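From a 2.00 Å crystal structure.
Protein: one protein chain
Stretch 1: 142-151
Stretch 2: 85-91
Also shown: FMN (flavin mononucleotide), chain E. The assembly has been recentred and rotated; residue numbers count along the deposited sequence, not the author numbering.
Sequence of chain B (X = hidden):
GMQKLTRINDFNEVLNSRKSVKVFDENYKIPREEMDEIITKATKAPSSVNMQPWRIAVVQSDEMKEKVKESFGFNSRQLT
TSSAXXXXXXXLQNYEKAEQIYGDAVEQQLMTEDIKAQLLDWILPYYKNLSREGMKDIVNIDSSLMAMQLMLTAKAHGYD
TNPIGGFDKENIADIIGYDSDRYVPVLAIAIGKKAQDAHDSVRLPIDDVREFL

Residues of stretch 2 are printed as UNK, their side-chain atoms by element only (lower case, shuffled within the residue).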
# COMPACT_ATOMS: atom_id res chain seq x y z
N ASP B 142 8.85 29.35 -10.83
CA ASP B 142 7.41 29.41 -10.60
C ASP B 142 6.67 29.05 -11.89
O ASP B 142 5.72 28.30 -11.84
CB ASP B 142 6.95 30.79 -10.15
CG ASP B 142 7.37 31.15 -8.72
OD1 ASP B 142 7.61 30.25 -7.90
OD2 ASP B 142 7.42 32.37 -8.43
N SER B 143 7.11 29.63 -13.00
CA SER B 143 6.45 29.44 -14.30
C SER B 143 6.53 27.99 -14.79
O SER B 143 5.61 27.49 -15.43
CB SER B 143 7.05 30.37 -15.34
OG SER B 143 6.91 31.74 -14.97
N SER B 144 7.64 27.33 -14.48
CA SER B 144 7.81 25.91 -14.77
C SER B 144 6.87 25.01 -13.94
O SER B 144 6.35 24.00 -14.42
CB SER B 144 9.29 25.52 -14.61
OG SER B 144 10.08 26.28 -15.52
N LEU B 145 6.66 25.38 -12.68
CA LEU B 145 5.70 24.65 -11.86
C LEU B 145 4.30 24.69 -12.50
O LEU B 145 3.62 23.66 -12.61
CB LEU B 145 5.66 25.17 -10.43
CG LEU B 145 6.94 25.05 -9.57
CD1 LEU B 145 6.76 25.75 -8.25
CD2 LEU B 145 7.31 23.57 -9.36
N MSE B 146 3.88 25.88 -12.93
CA MSE B 146 2.59 26.07 -13.59
C MSE B 146 2.56 25.31 -14.92
O MSE B 146 1.59 24.63 -15.22
CB MSE B 146 2.32 27.56 -13.78
CG MSE B 146 0.99 27.92 -14.35
SE MSE B 146 0.94 27.77 -16.28
CE MSE B 146 2.23 29.22 -16.68
N ALA B 147 3.63 25.39 -15.68
CA ALA B 147 3.72 24.68 -16.97
C ALA B 147 3.48 23.16 -16.85
O ALA B 147 2.74 22.58 -17.69
CB ALA B 147 5.05 24.96 -17.66
N MSE B 148 4.05 22.52 -15.82
CA MSE B 148 3.85 21.08 -15.65
C MSE B 148 2.38 20.81 -15.39
O MSE B 148 1.78 19.93 -15.98
CB MSE B 148 4.68 20.54 -14.49
CG MSE B 148 4.59 19.04 -14.35
SE MSE B 148 5.63 18.11 -15.73
CE MSE B 148 4.16 17.35 -16.78
N GLN B 149 1.79 21.55 -14.47
CA GLN B 149 0.40 21.37 -14.17
C GLN B 149 -0.48 21.67 -15.41
O GLN B 149 -1.47 21.00 -15.63
CB GLN B 149 0.01 22.16 -12.93
CG GLN B 149 -1.37 21.90 -12.41
CD GLN B 149 -1.50 22.25 -10.94
OE1 GLN B 149 -0.84 21.66 -10.10
NE2 GLN B 149 -2.36 23.22 -10.63
N LEU B 150 -0.09 22.64 -16.24
CA LEU B 150 -0.82 22.90 -17.50
C LEU B 150 -0.78 21.69 -18.45
O LEU B 150 -1.79 21.29 -19.02
CB LEU B 150 -0.24 24.12 -18.20
CG LEU B 150 -1.09 24.76 -19.29
CD1 LEU B 150 -0.71 26.25 -19.40
CD2 LEU B 150 -0.98 24.00 -20.60
N MSE B 151 0.39 21.08 -18.58
CA MSE B 151 0.54 19.90 -19.45
C MSE B 151 -0.27 18.70 -18.97
O MSE B 151 -0.89 18.00 -19.77
CB MSE B 151 2.01 19.55 -19.62
CG MSE B 151 2.80 20.61 -20.39
SE MSE B 151 4.57 19.93 -20.87
CE MSE B 151 5.52 20.51 -19.26
N UNK B 85 0.34 27.66 -29.85
CA UNK B 85 1.66 27.64 -29.22
C UNK B 85 1.63 28.57 -28.02
O UNK B 85 1.53 29.80 -28.16
c UNK B 85 2.73 28.10 -30.20
se UNK B 85 4.80 26.33 -29.15
c UNK B 85 4.15 28.10 -29.62
c UNK B 85 5.25 25.74 -30.94
N UNK B 86 1.71 27.99 -26.83
CA UNK B 86 1.73 28.75 -25.60
C UNK B 86 3.17 29.19 -25.37
O UNK B 86 4.05 28.36 -25.43
c UNK B 86 -1.16 28.02 -25.07
c UNK B 86 1.26 27.89 -24.43
c UNK B 86 -0.45 26.41 -23.31
c UNK B 86 -0.05 27.11 -24.60
N UNK B 87 3.40 30.48 -25.18
CA UNK B 87 4.72 30.96 -24.79
C UNK B 87 4.59 31.57 -23.40
O UNK B 87 3.84 32.53 -23.22
c UNK B 87 5.64 32.43 -28.30
c UNK B 87 6.77 32.28 -25.43
c UNK B 87 5.18 31.42 -27.21
c UNK B 87 5.30 31.96 -25.77
N UNK B 88 5.30 30.99 -22.43
CA UNK B 88 5.18 31.39 -21.04
C UNK B 88 6.38 32.26 -20.69
O UNK B 88 7.52 31.87 -20.89
c UNK B 88 5.09 30.62 -18.65
c UNK B 88 3.88 29.33 -20.45
c UNK B 88 5.12 30.19 -20.12
c UNK B 88 4.00 27.91 -19.98
N UNK B 89 6.08 33.47 -20.23
CA UNK B 89 7.03 34.47 -19.83
C UNK B 89 6.93 34.63 -18.32
O UNK B 89 5.90 34.35 -17.72
c UNK B 89 8.04 36.43 -22.48
c UNK B 89 6.67 35.81 -20.47
c UNK B 89 8.24 36.51 -23.83
c UNK B 89 6.87 35.87 -21.95
c UNK B 89 7.25 36.02 -24.71
c UNK B 89 5.89 35.40 -22.82
c UNK B 89 6.07 35.46 -24.18
N UNK B 90 8.02 35.08 -17.72
CA UNK B 90 8.06 35.40 -16.31
C UNK B 90 8.16 36.92 -16.19
O UNK B 90 8.91 37.56 -16.91
N UNK B 91 7.36 37.50 -15.31
CA UNK B 91 7.38 38.95 -15.09
C UNK B 91 8.41 39.26 -13.99
O UNK B 91 8.23 38.91 -12.84
c UNK B 91 5.87 40.86 -14.40
o UNK B 91 6.83 41.66 -14.62
o UNK B 91 4.75 41.22 -14.01
c UNK B 91 5.97 39.40 -14.68
N1 FMN E . 6.34 28.70 1.68
C2 FMN E . 7.01 28.83 2.88
O2 FMN E . 6.39 28.70 3.95
N3 FMN E . 8.37 29.12 2.89
C4 FMN E . 9.09 29.29 1.71
O4 FMN E . 10.30 29.54 1.79
C4A FMN E . 8.41 29.17 0.47
N5 FMN E . 9.06 29.36 -0.74
C5A FMN E . 8.43 28.95 -1.91
C6 FMN E . 9.16 28.83 -3.09
C7 FMN E . 8.59 28.41 -4.26
C7M FMN E . 9.40 28.27 -5.52
C8 FMN E . 7.24 28.10 -4.27
C8M FMN E . 6.61 27.62 -5.54
C9 FMN E . 6.49 28.21 -3.11
C9A FMN E . 7.07 28.65 -1.91
N10 FMN E . 6.34 28.77 -0.72
C10 FMN E . 7.03 28.90 0.47
C1' FMN E . 4.87 28.39 -0.68
C2' FMN E . 4.05 29.51 -1.30
O2' FMN E . 3.84 30.57 -0.37
C3' FMN E . 2.69 28.96 -1.72
O3' FMN E . 2.87 27.96 -2.68
C4' FMN E . 1.75 30.04 -2.22
O4' FMN E . 1.47 30.86 -1.10
C5' FMN E . 0.48 29.39 -2.79
O5' FMN E . -0.22 28.64 -1.79
P FMN E . -0.52 27.08 -2.01
O1P FMN E . -1.22 26.52 -0.78
O2P FMN E . 0.79 26.36 -2.24
O3P FMN E . -1.34 26.82 -3.22

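Position 85 carries three carbons and one selenium in an unbranched chain, with the selenium between the second carbon and the last. That is selenomethionine, Met 85. Its side chain is out of reach of the helix segment, so it takes no part in this contact; long and apolar, it suits burial against other parts of the structure.

Position 86 has four carbons, forked at the second. Its CA-to-CB bond points toward the helix, and one terminal methyl comes close to Leu 150. The fork beyond CB identifies Leu 86, whose CD1 lies 3.7 Å from CD2 of Leu 150. Two leucines suit this place because each ends in methyl groups that pack without needing a polar partner.

At position 87 there are again four carbons, but the fork is at the first and one arm is two carbons long: Ile 87. Its side chain is out of reach of the helix, as the alternation of a strand leads one to expect, and its branched hydrocarbon suits a buried place outside this contact.

Position 88 shows the same four-carbon pattern, forked at CB with one longer arm, and it points toward the helix, where it meets Ser 143, Met 146 and Ala 147. This is Ile 88, the residue of the strand most covered by the helix. Its CG2 lies 3.7 Å from CE of the selenomethionine Met 146 and 3.9 Å from CB of Ser 143, while its CD1 reaches to 3.9 Å from CB of Ala 147. The small alanine leaves the longer arm room to lie close to the helix.

Position 89 has one carbon followed by a six-carbon ring, hence Phe 89. Its CA-to-CB bond points away from the helix, and the apolar ring, suited to burial, makes no contact with it; the nearest approach is through the backbone, with its O 3.9 Å from OG of Ser 143.

Position 90 has no side-chain atoms and is therefore Gly 90. Its CA is 4.1 Å from OG of Ser 143, and the two CA atoms, of Gly 90 and Ser 143, are only 6.5 Å apart. With no side chain, Gly 90 meets the helix through its backbone alone.

Position 91 has two carbons, the second bearing two oxygens: Asp 91. Its carboxylate leads away from the helix; though buried, it is satisfied by hydrogen bonds outside this contact.

Helix and strand run roughly antiparallel, at 150°. No hydrogen bond joins them. The contact rests on packing: Leu 86 against Leu 150, then Ile 88 spread over Ala 147, Met 146 and Ser 143, with Gly 90 beside Ser 143, whose OG is hydrogen-bonded elsewhere.

Stretch 2, residues 85-91: MLIIFGD
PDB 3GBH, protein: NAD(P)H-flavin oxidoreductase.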